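Local coordinates for protein adenine phosphoribosyltransferase (Leishmania donovani, PDB 1QB7) that probably catalyses the salvage of adenine, transferring phosphoribose from 5-phospho-alpha-D-ribose 1-diphosphate onto the base to give AMP and diphosphate, at residues A[181-186]-A[197-202]. Numbering follows the deposited sequence.
Sequences KAAEKI and IKFISL
Ala183, in the first turn of helix 182-192, lays its methyl over one face of the Phe199 ring. Its CB stands 4.2 Å from the ring centroid and 23° off the ring normal, which meets the geometry of a CH-pi contact. The methyl is offset toward the rim, and accordingly its nearest ring atom is Phe199 CD1, 3.9 Å from Ala183 CB. Phe199 leaves its strand toward the helix, and its chi1 of -74° sets the direction in which the ring lies beneath this methyl. One turn later, where the backbone hydrogen bond from Ile186 N to Ala182 O (3.0 Å) marks the helical turn carrying both residues, Ile186 takes the far end of the same ring with both of its branches. CG1, beside the backbone N (chi1 -69°), carries CD1 obliquely to within 3.6 Å of Phe199 CZ, on the side of the Ala183 methyl. CG2, anti to that N, meets the ring edge in plane, 3.9 Å from CZ. All three touching side chains are buried and apolar. The contact is the helix-to-strand packing within the beta-alpha-beta crossover from strand 167-173 through helix 182-192 to strand 199-201, which runs between strands 9-12 and 167-173 in the phosphoribosyltransferase sheet; Ile186 also touches Ala154 and Leu158 of helix 152-163, and Phe199 reaches Met171 of strand 167-173.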
loop_
_atom_site.group_PDB
_atom_site.type_symbol
_atom_site.label_atom_id
_atom_site.label_comp_id
_atom_site.label_asym_id
_atom_site.label_seq_id
_atom_site.Cartn_x
_atom_site.Cartn_y
_atom_site.Cartn_z
ATOM N N LYS A 181 18.711 -14.013 9.473
ATOM C CA LYS A 181 18.112 -15.250 9.989
ATOM C C LYS A 181 16.689 -15.199 10.567
ATOM O O LYS A 181 16.381 -15.894 11.535
ATOM C CB LYS A 181 19.069 -15.887 11.007
ATOM C CG LYS A 181 20.388 -16.348 10.400
ATOM C CD LYS A 181 21.449 -16.564 11.460
ATOM C CE LYS A 181 22.771 -16.970 10.827
ATOM N NZ LYS A 181 23.893 -16.931 11.811
ATOM N N ALA A 182 15.813 -14.423 9.931
ATOM C CA ALA A 182 14.426 -14.294 10.378
ATOM C C ALA A 182 13.693 -15.637 10.394
ATOM O O ALA A 182 13.030 -15.972 11.376
ATOM C CB ALA A 182 13.681 -13.298 9.498
ATOM N N ALA A 183 13.798 -16.394 9.303
ATOM C CA ALA A 183 13.143 -17.699 9.216
ATOM C C ALA A 183 13.694 -18.658 10.270
ATOM O O ALA A 183 12.924 -19.328 10.958
ATOM C CB ALA A 183 13.303 -18.291 7.821
ATOM N N GLU A 184 15.020 -18.700 10.401
ATOM C CA GLU A 184 15.685 -19.560 11.379
ATOM C C GLU A 184 15.183 -19.256 12.797
ATOM O O GLU A 184 14.804 -20.165 13.531
ATOM C CB GLU A 184 17.209 -19.355 11.332
ATOM C CG GLU A 184 18.020 -20.547 10.820
ATOM C CD GLU A 184 18.072 -20.640 9.305
ATOM O OE1 GLU A 184 19.183 -20.797 8.759
ATOM O OE2 GLU A 184 19.541 -18.760 13.372
ATOM N N LYS A 185 15.175 -17.978 13.171
ATOM C CA LYS A 185 14.730 -17.557 14.502
ATOM C C LYS A 185 13.255 -17.839 14.777
ATOM O O LYS A 185 12.896 -18.289 15.865
ATOM C CB LYS A 185 15.024 -16.076 14.712
ATOM C CG LYS A 185 16.499 -15.743 14.632
ATOM C CD LYS A 185 16.734 -14.260 14.793
ATOM C CE LYS A 185 18.211 -13.947 14.694
ATOM N NZ LYS A 185 18.462 -12.509 14.984
ATOM N N ILE A 186 12.397 -17.573 13.792
ATOM C CA ILE A 186 10.969 -17.819 13.948
ATOM C C ILE A 186 10.703 -19.318 14.071
ATOM O O ILE A 186 9.857 -19.738 14.854
ATOM C CB ILE A 186 10.164 -17.190 12.780
ATOM C CG1 ILE A 186 10.212 -15.661 12.896
ATOM C CG2 ILE A 186 8.726 -17.686 12.781
ATOM C CD1 ILE A 186 9.606 -14.918 11.723
ATOM N N ILE A 197 5.844 -23.273 9.770
ATOM C CA ILE A 197 5.504 -22.102 8.966
ATOM C C ILE A 197 6.445 -22.022 7.772
ATOM O O ILE A 197 7.659 -21.965 7.941
ATOM C CB ILE A 197 5.641 -20.774 9.767
ATOM C CG1 ILE A 197 4.708 -20.768 10.986
ATOM C CG2 ILE A 197 5.364 -19.575 8.855
ATOM C CD1 ILE A 197 3.233 -20.909 10.657
ATOM N N LYS A 198 5.883 -22.003 6.568
ATOM C CA LYS A 198 6.692 -21.920 5.363
ATOM C C LYS A 198 6.998 -20.475 4.959
ATOM O O LYS A 198 6.126 -19.604 4.997
ATOM C CB LYS A 198 6.009 -22.641 4.202
ATOM C CG LYS A 198 6.813 -22.562 2.927
ATOM C CD LYS A 198 6.090 -23.145 1.729
ATOM C CE LYS A 198 5.935 -24.645 1.835
ATOM N NZ LYS A 198 5.305 -25.188 0.604
ATOM N N PHE A 199 8.257 -20.233 4.613
ATOM C CA PHE A 199 8.717 -18.928 4.163
ATOM C C PHE A 199 9.179 -19.065 2.719
ATOM O O PHE A 199 9.924 -19.989 2.399
ATOM C CB PHE A 199 9.911 -18.449 4.997
ATOM C CG PHE A 199 9.552 -17.996 6.379
ATOM C CD1 PHE A 199 9.513 -18.901 7.433
ATOM C CD2 PHE A 199 9.243 -16.661 6.626
ATOM C CE1 PHE A 199 9.171 -18.486 8.716
ATOM C CE2 PHE A 199 8.897 -16.230 7.907
ATOM C CZ PHE A 199 8.860 -17.145 8.953
ATOM N N ILE A 200 8.702 -18.194 1.839
ATOM C CA ILE A 200 9.145 -18.215 0.448
ATOM C C ILE A 200 9.570 -16.809 0.029
ATOM O O ILE A 200 8.969 -15.811 0.443
ATOM C CB ILE A 200 8.079 -18.760 -0.552
ATOM C CG1 ILE A 200 6.876 -17.826 -0.632
ATOM C CG2 ILE A 200 7.661 -20.177 -0.178
ATOM C CD1 ILE A 200 6.067 -17.996 -1.897
ATOM N N SER A 201 10.657 -16.737 -0.734
ATOM C CA SER A 201 11.188 -15.473 -1.235
ATOM C C SER A 201 11.485 -15.632 -2.719
ATOM O O SER A 201 11.827 -16.728 -3.171
ATOM C CB SER A 201 12.464 -15.090 -0.486
ATOM O OG SER A 201 12.911 -13.803 -0.860
ATOM N N LEU A 202 11.356 -14.542 -3.470
ATOM C CA LEU A 202 11.608 -14.565 -4.905
ATOM C C LEU A 202 13.067 -14.244 -5.246
ATOM O O LEU A 202 13.565 -14.644 -6.301
ATOM C CB LEU A 202 10.668 -13.595 -5.619
ATOM C CG LEU A 202 9.177 -13.777 -5.310
ATOM C CD1 LEU A 202 8.375 -12.675 -5.976
ATOM C CD2 LEU A 202 8.702 -15.156 -5.760
#